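Local atomic coordinates of biofilm-associated surface protein (Staphylococcus aureus, PDB entry 7C7U), a protein that probably promotes biofilm formation as a cell wall-anchored, calcium-binding surface protein able to switch into functional amyloid. Residues Y255-K259 with L294-G300; S214-T218 with L230-Q234; A459-A463 with T475-N479; A578-S584 with V595-V601. One frame throughout, in Å; residues are numbered along the deposited sequence.

Contact 1 of 4, residues Y255-K259 with L294-G300; sequences YQIDK and LTIDEVG
Tyr255 extends its phenol ring across to segment 294-300. Its chi1 of 44° sets CG between the backbone N and the carbonyl carbon, and from there the ring meets three consecutive residues. Leu294 covers one face in a CH-pi contact, with CD1 4.3 Å from the Tyr255 ring centroid and only 15° off the normal. Ile296 CG2 lies in the ring plane, 3.8 Å from Tyr255 CE1. The hydroxyl is gripped twice: Tyr255 OH donates to Thr295 O at 2.7 Å and accepts from a water at 2.8 Å, and this water in turn accepts from Thr295 N. Both bonds restrain the ring at its far end. Gln256 brings its CA-H to Gly300 O, whereas its amide binds Asp194. At Ile257 the backbones join: Ile257 N donates to Gly300 O (2.7 Å, 160° at hydrogen), from above the carbonyl plane, while Gly300 CA approaches Ile257 O at 3.3 Å. Ile257 CG1 lies 3.9 Å from Ile296 CG2, the two side chains crossing at about a right angle. Lys259 adds its CB against Val299 O before its chain leads away. Gly300 closes a type I turn begun at Asp297, whose OD1 accepts from Val299 N at 3.0 Å. This Asx turn ends a connection typical of a beta sandwich, passing from strand 290-294 of one sheet to strand 301-305 of the other.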
loop_
_atom_site.group_PDB
_atom_site.type_symbol
_atom_site.label_atom_id
_atom_site.label_comp_id
_atom_site.label_asym_id
_atom_site.label_seq_id
_atom_site.Cartn_x
_atom_site.Cartn_y
_atom_site.Cartn_z
ATOM N N TYR A 255 -27.097 6.664 2.622
ATOM C CA TYR A 255 -25.748 6.255 2.251
ATOM C C TYR A 255 -25.776 5.628 0.860
ATOM O O TYR A 255 -26.773 5.032 0.446
ATOM C CB TYR A 255 -25.144 5.292 3.323
ATOM C CG TYR A 255 -26.133 4.246 3.772
ATOM C CD1 TYR A 255 -26.215 3.019 3.112
ATOM C CD2 TYR A 255 -27.029 4.505 4.801
ATOM C CE1 TYR A 255 -27.151 2.069 3.495
ATOM C CE2 TYR A 255 -27.975 3.573 5.189
ATOM C CZ TYR A 255 -28.039 2.357 4.527
ATOM O OH TYR A 255 -28.984 1.424 4.905
ATOM N N GLN A 256 -24.692 5.830 0.115
ATOM C CA GLN A 256 -24.539 5.286 -1.231
ATOM C C GLN A 256 -23.249 4.478 -1.264
ATOM O O GLN A 256 -22.170 5.015 -0.992
ATOM C CB GLN A 256 -24.519 6.406 -2.281
ATOM C CG GLN A 256 -25.792 7.316 -2.248
ATOM C CD GLN A 256 -25.919 8.237 -3.471
ATOM O OE1 GLN A 256 -24.930 8.547 -4.134
ATOM N NE2 GLN A 256 -27.147 8.696 -3.758
ATOM N N ILE A 257 -23.352 3.187 -1.579
ATOM C CA ILE A 257 -22.188 2.298 -1.655
ATOM C C ILE A 257 -21.939 1.987 -3.127
ATOM O O ILE A 257 -22.865 1.600 -3.845
ATOM C CB ILE A 257 -22.403 1.011 -0.833
ATOM C CG1 ILE A 257 -22.918 1.330 0.574
ATOM C CG2 ILE A 257 -21.106 0.134 -0.749
ATOM C CD1 ILE A 257 -21.933 2.132 1.433
ATOM N N ASP A 258 -20.700 2.180 -3.581
ATOM C CA ASP A 258 -20.344 1.936 -4.976
ATOM C C ASP A 258 -20.849 0.571 -5.437
ATOM O O ASP A 258 -20.531 -0.457 -4.832
ATOM C CB ASP A 258 -18.824 2.017 -5.138
ATOM C CG ASP A 258 -18.394 2.109 -6.587
ATOM O OD1 ASP A 258 -18.765 1.225 -7.387
ATOM O OD2 ASP A 258 -17.690 3.068 -6.940
ATOM N N LYS A 259 -21.652 0.579 -6.500
ATOM C CA LYS A 259 -22.266 -0.645 -7.017
ATOM C C LYS A 259 -21.229 -1.733 -7.362
ATOM O O LYS A 259 -21.523 -2.926 -7.246
ATOM C CB LYS A 259 -23.126 -0.301 -8.234
ATOM C CG LYS A 259 -22.353 0.258 -9.408
ATOM C CD LYS A 259 -23.304 0.649 -10.545
ATOM C CE LYS A 259 -22.531 1.106 -11.773
ATOM N NZ LYS A 259 -21.644 -0.012 -12.258
ATOM N N LEU A 294 -27.459 -2.517 8.146
ATOM C CA LEU A 294 -27.950 -1.641 7.095
ATOM C C LEU A 294 -28.303 -2.448 5.856
ATOM O O LEU A 294 -27.643 -3.439 5.533
ATOM C CB LEU A 294 -26.915 -0.573 6.725
ATOM C CG LEU A 294 -26.492 0.392 7.828
ATOM C CD1 LEU A 294 -25.267 1.208 7.405
ATOM C CD2 LEU A 294 -27.672 1.315 8.155
ATOM N N THR A 295 -29.331 -2.005 5.149
ATOM C CA THR A 295 -29.684 -2.605 3.875
ATOM C C THR A 295 -29.380 -1.627 2.750
ATOM O O THR A 295 -29.477 -0.405 2.922
ATOM C CB THR A 295 -31.155 -3.013 3.825
ATOM O OG1 THR A 295 -31.953 -1.872 3.515
ATOM C CG2 THR A 295 -31.595 -3.597 5.157
ATOM N N ILE A 296 -29.001 -2.187 1.597
ATOM C CA ILE A 296 -28.716 -1.441 0.378
ATOM C C ILE A 296 -29.552 -2.031 -0.745
ATOM O O ILE A 296 -29.870 -3.225 -0.736
ATOM C CB ILE A 296 -27.213 -1.486 0.021
ATOM C CG1 ILE A 296 -26.655 -2.884 0.298
ATOM C CG2 ILE A 296 -26.429 -0.440 0.794
ATOM C CD1 ILE A 296 -25.333 -3.159 -0.357
ATOM N N ASP A 297 -29.917 -1.195 -1.716
ATOM C CA ASP A 297 -30.671 -1.688 -2.860
ATOM C C ASP A 297 -29.690 -2.141 -3.944
ATOM O O ASP A 297 -28.474 -2.179 -3.730
ATOM C CB ASP A 297 -31.687 -0.644 -3.342
ATOM C CG ASP A 297 -31.049 0.615 -3.917
ATOM O OD1 ASP A 297 -29.842 0.626 -4.229
ATOM O OD2 ASP A 297 -31.773 1.627 -4.053
ATOM N N GLU A 298 -30.205 -2.461 -5.137
ATOM C CA GLU A 298 -29.366 -3.097 -6.148
ATOM C C GLU A 298 -28.291 -2.162 -6.681
ATOM O O GLU A 298 -27.359 -2.636 -7.332
ATOM C CB GLU A 298 -30.204 -3.614 -7.328
ATOM C CG GLU A 298 -30.535 -2.554 -8.380
ATOM C CD GLU A 298 -31.692 -1.639 -8.013
ATOM O OE1 GLU A 298 -32.123 -1.634 -6.834
ATOM O OE2 GLU A 298 -32.152 -0.900 -8.915
ATOM N N VAL A 299 -28.396 -0.856 -6.437
ATOM C CA VAL A 299 -27.384 0.097 -6.873
ATOM C C VAL A 299 -26.539 0.608 -5.716
ATOM O O VAL A 299 -25.640 1.430 -5.928
ATOM C CB VAL A 299 -28.025 1.264 -7.647
ATOM C CG1 VAL A 299 -28.629 2.289 -6.703
ATOM C CG2 VAL A 299 -27.019 1.902 -8.606
ATOM N N GLY A 300 -26.738 0.079 -4.521
ATOM C CA GLY A 300 -25.894 0.404 -3.390
ATOM C C GLY A 300 -26.431 1.483 -2.472
ATOM O O GLY A 300 -25.707 1.905 -1.564
HETATM O O HOH W 1 -31.046 0.144 6.229
#

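Contact 2 of 4, residues S214-T218 with L230-Q234; sequences SGSAT and LIDQQ
Ser216 and Asp232 form the central hydrogen-bonded pair of two antiparallel strands whose axes approach to 4.7 Å at 163°. Six backbone bonds tie the strands, in reciprocal pairs at Ser214-Gln234, Ser216-Asp232 and Thr218-Leu230; Asp232 N to Ser216 O is 2.8 Å. Between them, at the non-hydrogen-bonded pairs, CA-H groups turn to carbonyls, with Ala217 CA 3.2 Å from Leu230 O.

Water-mediated bonds run along the face carrying Ser216, Thr218 and Asp232. Ser216 OG, set between its backbone N and carbonyl carbon at chi1 67°, contacts two waters. One lies 3.0 Å from Ser216 OG, donates to Asp232 O at 2.8 Å and accepts from Gln234 NE2. The other bridges Ser216 OG and Thr218 OG1, 2.9 Å from the latter, and lies near Leu230 O and Asp232 OD2, which compete for its protons, the bond to Asp232 being weak. The charge of Asp232 is met chiefly outside the pair, by a salt bridge from OD1 to Arg326.

Apolar packing occupies the other face. Ala217 CB stands 4.4 Å from Ile231 CG1, and both side chains touch Phe364 of the facing sheet. Gln233, on this same face, sends OE1 to Tyr253 OH. Beyond the outer strand, Gly215 bonds through its backbone to Ser184. The paired register and alternating faces are those of a beta hairpin, here in a five-stranded antiparallel sheet of a beta sandwich.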
loop_
_atom_site.group_PDB
_atom_site.type_symbol
_atom_site.label_atom_id
_atom_site.label_comp_id
_atom_site.label_asym_id
_atom_site.label_seq_id
_atom_site.Cartn_x
_atom_site.Cartn_y
_atom_site.Cartn_z
ATOM N N SER A 214 -17.250 15.660 4.939
ATOM C CA SER A 214 -16.444 14.908 3.992
ATOM C C SER A 214 -16.313 13.494 4.520
ATOM O O SER A 214 -16.674 13.203 5.658
ATOM C CB SER A 214 -15.075 15.554 3.808
ATOM O OG SER A 214 -14.267 15.255 4.943
ATOM N N GLY A 215 -15.813 12.592 3.676
ATOM C CA GLY A 215 -15.714 11.202 4.047
ATOM C C GLY A 215 -14.307 10.681 3.829
ATOM O O GLY A 215 -13.467 11.327 3.205
ATOM N N SER A 216 -14.061 9.510 4.396
ATOM C CA SER A 216 -12.851 8.763 4.097
ATOM C C SER A 216 -13.233 7.300 3.995
ATOM O O SER A 216 -14.133 6.845 4.699
ATOM C CB SER A 216 -11.773 8.980 5.167
ATOM O OG SER A 216 -12.163 8.419 6.410
ATOM N N ALA A 217 -12.577 6.575 3.092
ATOM C CA ALA A 217 -12.850 5.162 2.886
ATOM C C ALA A 217 -11.517 4.436 2.968
ATOM O O ALA A 217 -10.561 4.829 2.296
ATOM C CB ALA A 217 -13.529 4.903 1.531
ATOM N N THR A 218 -11.445 3.420 3.821
ATOM C CA THR A 218 -10.195 2.722 4.082
ATOM C C THR A 218 -10.442 1.224 4.128
ATOM O O THR A 218 -11.575 0.760 4.231
ATOM C CB THR A 218 -9.552 3.169 5.406
ATOM O OG1 THR A 218 -10.496 3.045 6.471
ATOM C CG2 THR A 218 -9.060 4.608 5.332
ATOM N N LEU A 230 -14.088 0.507 5.663
ATOM C CA LEU A 230 -14.682 1.468 6.587
ATOM C C LEU A 230 -14.930 2.771 5.849
ATOM O O LEU A 230 -14.004 3.335 5.263
ATOM C CB LEU A 230 -13.778 1.722 7.792
ATOM C CG LEU A 230 -13.262 0.519 8.585
ATOM C CD1 LEU A 230 -12.419 1.003 9.734
ATOM C CD2 LEU A 230 -14.424 -0.324 9.092
ATOM N N ILE A 231 -16.156 3.265 5.906
ATOM C CA ILE A 231 -16.530 4.501 5.227
ATOM C C ILE A 231 -16.932 5.467 6.329
ATOM O O ILE A 231 -18.013 5.316 6.902
ATOM C CB ILE A 231 -17.665 4.271 4.233
ATOM C CG1 ILE A 231 -17.221 3.238 3.183
ATOM C CG2 ILE A 231 -18.086 5.597 3.545
ATOM C CD1 ILE A 231 -18.355 2.383 2.750
ATOM N N ASP A 232 -16.043 6.396 6.689
ATOM C CA ASP A 232 -16.250 7.273 7.843
ATOM C C ASP A 232 -16.597 8.677 7.372
ATOM O O ASP A 232 -15.769 9.337 6.738
ATOM C CB ASP A 232 -15.014 7.354 8.736
ATOM C CG ASP A 232 -14.641 6.020 9.369
ATOM O OD1 ASP A 232 -15.528 5.183 9.603
ATOM O OD2 ASP A 232 -13.443 5.829 9.649
ATOM N N GLN A 233 -17.772 9.163 7.753
ATOM C CA GLN A 233 -18.168 10.523 7.421
ATOM C C GLN A 233 -17.976 11.429 8.635
ATOM O O GLN A 233 -18.306 11.049 9.758
ATOM C CB GLN A 233 -19.624 10.560 6.957
ATOM C CG GLN A 233 -20.124 11.969 6.582
ATOM C CD GLN A 233 -21.515 11.955 5.981
ATOM O OE1 GLN A 233 -22.122 10.893 5.835
ATOM N NE2 GLN A 233 -22.045 13.141 5.661
ATOM N N GLN A 234 -17.411 12.611 8.410
ATOM C CA GLN A 234 -17.336 13.651 9.430
ATOM C C GLN A 234 -18.229 14.810 9.003
ATOM O O GLN A 234 -18.232 15.191 7.830
ATOM C CB GLN A 234 -15.902 14.167 9.608
ATOM C CG GLN A 234 -14.811 13.086 9.615
ATOM C CD GLN A 234 -14.605 12.411 10.968
ATOM O OE1 GLN A 234 -15.071 12.892 11.994
ATOM N NE2 GLN A 234 -13.895 11.285 10.965
HETATM O O HOH W 2 -12.193 5.282 6.998
HETATM O O HOH W 3 -13.550 10.628 7.791
#

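Contact 3 of 4, residues A459-A463 with T475-N479; sequences ATQTA and TATVN
Val478 holds CG1 anti to its backbone N (chi1 -171°), which turns CG2 toward the 459-463 segment, where it rests 3.7 Å from Gln461 CB and 3.9 Å from Ala463 CB. At Thr462 a chi1 of -57° places OG1 beside the backbone N and swings CG2 over Ala476 O, at 3.3 Å. Thr460 and Thr477 share that torsional choice, and their methyls meet obliquely, Thr460 CG2 to Thr477 CG2 3.8 Å.

The backbones pair antiparallel as the two arms of a beta hairpin, strands 462-466 and 472-477, at the margin of a seven-stranded mixed sheet. Ala463 and Ala476 exchange bonds in both directions, Ala463 N to Ala476 O being 2.8 Å. Thr462 faces Thr477 as a non-hydrogen-bonded pair. Further along, the strands begin to part: Val478 N still donates to Gln461 O (3.1 Å), but from 41° above the carbonyl plane. The reverse link is made by water, which accepts from Gln461 N at 2.9 Å and donates to Val478 O at 3.0 Å.

The Gln461 side chain bends at chi2 and returns to its own segment, NE2 donating to Ala459 O. It also touches Val433, a residue of a calcium site. On the face of Ala463 and Ala476, Val486 of strand 483-487 touches both methyls, while Ile498 and Ile500 of strand 494-501 reach Ala463.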
loop_
_atom_site.group_PDB
_atom_site.type_symbol
_atom_site.label_atom_id
_atom_site.label_comp_id
_atom_site.label_asym_id
_atom_site.label_seq_id
_atom_site.Cartn_x
_atom_site.Cartn_y
_atom_site.Cartn_z
ATOM N N ALA A 459 10.967 -13.230 7.734
ATOM C CA ALA A 459 11.032 -13.808 9.065
ATOM C C ALA A 459 12.343 -14.579 9.247
ATOM O O ALA A 459 13.149 -14.725 8.326
ATOM C CB ALA A 459 9.833 -14.727 9.289
ATOM N N THR A 460 12.569 -15.076 10.463
ATOM C CA THR A 460 13.726 -15.934 10.704
ATOM C C THR A 460 13.456 -17.311 10.111
ATOM O O THR A 460 12.450 -17.952 10.436
ATOM C CB THR A 460 14.034 -16.033 12.198
ATOM O OG1 THR A 460 14.680 -14.828 12.623
ATOM C CG2 THR A 460 14.973 -17.215 12.473
ATOM N N GLN A 461 14.343 -17.754 9.228
ATOM C CA GLN A 461 14.167 -19.008 8.508
ATOM C C GLN A 461 14.959 -20.126 9.169
ATOM O O GLN A 461 15.970 -19.886 9.837
ATOM C CB GLN A 461 14.611 -18.878 7.052
ATOM C CG GLN A 461 14.143 -17.613 6.362
ATOM C CD GLN A 461 12.670 -17.659 6.015
ATOM O OE1 GLN A 461 12.165 -18.668 5.513
ATOM N NE2 GLN A 461 11.970 -16.565 6.284
ATOM N N THR A 462 14.480 -21.354 8.968
ATOM C CA THR A 462 15.193 -22.566 9.347
ATOM C C THR A 462 15.501 -23.376 8.093
ATOM O O THR A 462 14.605 -23.671 7.293
ATOM C CB THR A 462 14.383 -23.397 10.352
ATOM O OG1 THR A 462 14.092 -22.593 11.502
ATOM C CG2 THR A 462 15.169 -24.664 10.781
ATOM N N ALA A 463 16.768 -23.733 7.929
ATOM C CA ALA A 463 17.194 -24.571 6.823
ATOM C C ALA A 463 17.233 -26.021 7.275
ATOM O O ALA A 463 17.694 -26.330 8.381
ATOM C CB ALA A 463 18.572 -24.146 6.302
ATOM N N THR A 475 19.412 -29.647 10.553
ATOM C CA THR A 475 18.691 -28.374 10.573
ATOM C C THR A 475 19.583 -27.283 11.156
ATOM O O THR A 475 20.469 -27.553 11.980
ATOM C CB THR A 475 17.391 -28.437 11.401
ATOM O OG1 THR A 475 17.711 -28.559 12.796
ATOM C CG2 THR A 475 16.510 -29.614 10.981
ATOM N N ALA A 476 19.328 -26.041 10.741
ATOM C CA ALA A 476 20.044 -24.891 11.284
ATOM C C ALA A 476 19.215 -23.631 11.071
ATOM O O ALA A 476 18.286 -23.603 10.261
ATOM C CB ALA A 476 21.421 -24.730 10.643
ATOM N N THR A 477 19.586 -22.572 11.791
ATOM C CA THR A 477 18.988 -21.261 11.570
ATOM C C THR A 477 19.763 -20.524 10.486
ATOM O O THR A 477 20.994 -20.421 10.548
ATOM C CB THR A 477 18.961 -20.427 12.858
ATOM O OG1 THR A 477 18.163 -21.091 13.842
ATOM C CG2 THR A 477 18.350 -19.041 12.587
ATOM N N VAL A 478 19.034 -20.005 9.498
ATOM C CA VAL A 478 19.653 -19.181 8.469
ATOM C C VAL A 478 20.065 -17.851 9.081
ATOM O O VAL A 478 19.282 -17.211 9.798
ATOM C CB VAL A 478 18.690 -18.975 7.286
ATOM C CG1 VAL A 478 19.405 -18.299 6.106
ATOM C CG2 VAL A 478 18.074 -20.297 6.861
ATOM N N ASN A 479 21.307 -17.441 8.819
ATOM C CA ASN A 479 21.786 -16.141 9.271
ATOM C C ASN A 479 21.028 -15.023 8.560
ATOM O O ASN A 479 20.382 -15.237 7.531
ATOM C CB ASN A 479 23.285 -16.008 9.010
ATOM C CG ASN A 479 24.062 -17.200 9.519
ATOM O OD1 ASN A 479 23.898 -17.602 10.671
ATOM N ND2 ASN A 479 24.902 -17.787 8.659
HETATM O O HOH W 4 16.708 -16.192 8.684
#

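Contact 4 of 4, residues A578-S584 with V595-V601; sequences AGTVLTS and VSDQITV
Leu582 and Ile599 exchange backbone bonds at the middle of this contact, Leu582 N to Ile599 O 2.6 Å and Ile599 N to Leu582 O 2.8 Å, as an antiparallel hydrogen-bonded pair. At one end Val601 straddles two residues: Val601 N donates to Thr580 O almost linearly (172° at hydrogen), and Val601 O accepts from Gly579 N at 2.7 Å. At the other end Ser596 N donates to Ser584 O, and the two serine hydroxyls meet at 2.7 Å, OG to OG, in a hydrogen bond whose direction is open. Only Thr583 separates Leu582 from Ser584, whereas Asp597 and Gln598 separate Ile599 from Ser596, so the second strand carries an extra residue there.

Side chains fill in around this frame. Val601 lies alongside Thr580 and points the same way, with CG2 3.2 Å from Thr580 OG1. The Thr580 hydroxyl is itself fixed by Glu577 O. Val581, with CG1 anti to the backbone N at chi1 176°, lays that methyl against the Gln598 amide, 3.7 Å from CD. Val595 CG2 presses on Thr583 CB at 3.5 Å. Leu582 CD1 meets Val601 CG2 at 4.1 Å, and Leu576 touches both of these residues.

Farther out, Ile526 of strand 525-526 packs on Leu582, Ser584, Ser596 and Ile599. Strand 591-600 is outermost in a four-stranded antiparallel sheet; strand 581-588 lies between it and strand 545-550, to which Thr583 is joined through the backbone of Thr549.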
loop_
_atom_site.group_PDB
_atom_site.type_symbol
_atom_site.label_atom_id
_atom_site.label_comp_id
_atom_site.label_asym_id
_atom_site.label_seq_id
_atom_site.Cartn_x
_atom_site.Cartn_y
_atom_site.Cartn_z
ATOM N N ALA A 578 29.998 -3.453 -9.713
ATOM C CA ALA A 578 28.746 -4.098 -10.081
ATOM C C ALA A 578 28.786 -4.512 -11.546
ATOM O O ALA A 578 29.120 -3.711 -12.423
ATOM C CB ALA A 578 27.565 -3.162 -9.821
ATOM N N GLY A 579 28.466 -5.777 -11.805
ATOM C CA GLY A 579 28.449 -6.324 -13.139
ATOM C C GLY A 579 29.583 -7.280 -13.433
ATOM O O GLY A 579 29.505 -8.024 -14.421
ATOM N N THR A 580 30.633 -7.286 -12.614
ATOM C CA THR A 580 31.709 -8.246 -12.814
ATOM C C THR A 580 31.205 -9.659 -12.538
ATOM O O THR A 580 30.451 -9.895 -11.589
ATOM C CB THR A 580 32.912 -7.920 -11.921
ATOM O OG1 THR A 580 32.466 -7.544 -10.613
ATOM C CG2 THR A 580 33.738 -6.787 -12.519
ATOM N N VAL A 581 31.609 -10.595 -13.388
ATOM C CA VAL A 581 31.127 -11.970 -13.332
ATOM C C VAL A 581 32.203 -12.837 -12.694
ATOM O O VAL A 581 33.390 -12.709 -13.021
ATOM C CB VAL A 581 30.750 -12.486 -14.728
ATOM C CG1 VAL A 581 30.348 -13.948 -14.657
ATOM C CG2 VAL A 581 29.618 -11.642 -15.306
ATOM N N LEU A 582 31.788 -13.705 -11.774
ATOM C CA LEU A 582 32.682 -14.533 -10.981
ATOM C C LEU A 582 32.421 -16.008 -11.248
ATOM O O LEU A 582 31.267 -16.438 -11.340
ATOM C CB LEU A 582 32.500 -14.243 -9.491
ATOM C CG LEU A 582 32.802 -12.813 -9.052
ATOM C CD1 LEU A 582 32.548 -12.640 -7.561
ATOM C CD2 LEU A 582 34.236 -12.476 -9.399
ATOM N N THR A 583 33.496 -16.781 -11.385
ATOM C CA THR A 583 33.417 -18.234 -11.405
ATOM C C THR A 583 34.480 -18.788 -10.464
ATOM O O THR A 583 35.349 -18.059 -9.977
ATOM C CB THR A 583 33.612 -18.818 -12.814
ATOM O OG1 THR A 583 34.894 -18.435 -13.328
ATOM C CG2 THR A 583 32.514 -18.327 -13.761
ATOM N N SER A 584 34.408 -20.092 -10.208
ATOM C CA SER A 584 35.391 -20.711 -9.336
ATOM C C SER A 584 35.575 -22.171 -9.724
ATOM O O SER A 584 34.695 -22.797 -10.321
ATOM C CB SER A 584 34.982 -20.600 -7.862
ATOM O OG SER A 584 33.685 -21.138 -7.651
ATOM N N VAL A 595 33.756 -25.962 -13.371
ATOM C CA VAL A 595 33.557 -24.568 -13.002
ATOM C C VAL A 595 32.233 -24.415 -12.263
ATOM O O VAL A 595 31.234 -25.072 -12.588
ATOM C CB VAL A 595 33.618 -23.669 -14.253
ATOM C CG1 VAL A 595 32.400 -23.881 -15.147
ATOM C CG2 VAL A 595 33.754 -22.205 -13.858
ATOM N N SER A 596 32.220 -23.552 -11.255
ATOM C CA SER A 596 30.979 -23.248 -10.559
ATOM C C SER A 596 30.036 -22.454 -11.461
ATOM O O SER A 596 30.429 -21.901 -12.493
ATOM C CB SER A 596 31.262 -22.458 -9.282
ATOM O OG SER A 596 31.740 -21.156 -9.581
ATOM N N ASP A 597 28.769 -22.413 -11.060
ATOM C CA ASP A 597 27.839 -21.463 -11.650
ATOM C C ASP A 597 28.385 -20.049 -11.489
ATOM O O ASP A 597 28.979 -19.704 -10.459
ATOM C CB ASP A 597 26.467 -21.583 -10.986
ATOM C CG ASP A 597 25.793 -22.910 -11.277
ATOM O OD1 ASP A 597 25.987 -23.446 -12.389
ATOM O OD2 ASP A 597 25.059 -23.413 -10.399
ATOM N N GLN A 598 28.199 -19.231 -12.520
ATOM C CA GLN A 598 28.697 -17.865 -12.463
ATOM C C GLN A 598 27.863 -17.025 -11.497
ATOM O O GLN A 598 26.680 -17.288 -11.267
ATOM C CB GLN A 598 28.691 -17.232 -13.854
ATOM C CG GLN A 598 27.313 -16.798 -14.353
ATOM C CD GLN A 598 27.395 -15.920 -15.596
ATOM O OE1 GLN A 598 28.105 -16.244 -16.553
ATOM N NE2 GLN A 598 26.680 -14.797 -15.578
ATOM N N ILE A 599 28.509 -16.019 -10.913
ATOM C CA ILE A 599 27.881 -15.080 -9.994
ATOM C C ILE A 599 28.232 -13.672 -10.454
ATOM O O ILE A 599 29.408 -13.368 -10.691
ATOM C CB ILE A 599 28.338 -15.304 -8.539
ATOM C CG1 ILE A 599 27.822 -16.644 -8.022
ATOM C CG2 ILE A 599 27.850 -14.187 -7.639
ATOM C CD1 ILE A 599 26.306 -16.737 -8.003
ATOM N N THR A 600 27.220 -12.820 -10.591
ATOM C CA THR A 600 27.418 -11.440 -11.019
ATOM C C THR A 600 27.341 -10.510 -9.816
ATOM O O THR A 600 26.397 -10.588 -9.025
ATOM C CB THR A 600 26.386 -11.031 -12.072
ATOM O OG1 THR A 600 26.448 -11.935 -13.180
ATOM C CG2 THR A 600 26.666 -9.620 -12.564
ATOM N N VAL A 601 28.339 -9.638 -9.678
ATOM C CA VAL A 601 28.328 -8.673 -8.591
ATOM C C VAL A 601 27.202 -7.678 -8.830
ATOM O O VAL A 601 27.009 -7.188 -9.950
ATOM C CB VAL A 601 29.691 -7.974 -8.471
ATOM C CG1 VAL A 601 29.698 -7.008 -7.288
ATOM C CG2 VAL A 601 30.806 -9.013 -8.333
#

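How the contacts relate
Following the chain from the N terminus, contact 2 comes first and closes the hairpin of strands 210-220 and 228-237. Contact 1 then closes a longer excursion of 34 residues, which carries the chain through the five-stranded sheet and back beside strand 252-257. These two touch, Ile257 CD1 lying 3.8 Å from Ile231 CD1, and so join the facing sheets of one sandwich. Contacts 3 and 4 close later hairpins on the opposite side of the chain's centre, in separate sheets, the centres of the two contacts about 25 Å apart. All four follow in series, none nested or crossed. Most ligands of four calcium sites, between Asp389 and Val433, lie between contacts 1 and 3; Glu509, after contact 3, completes one.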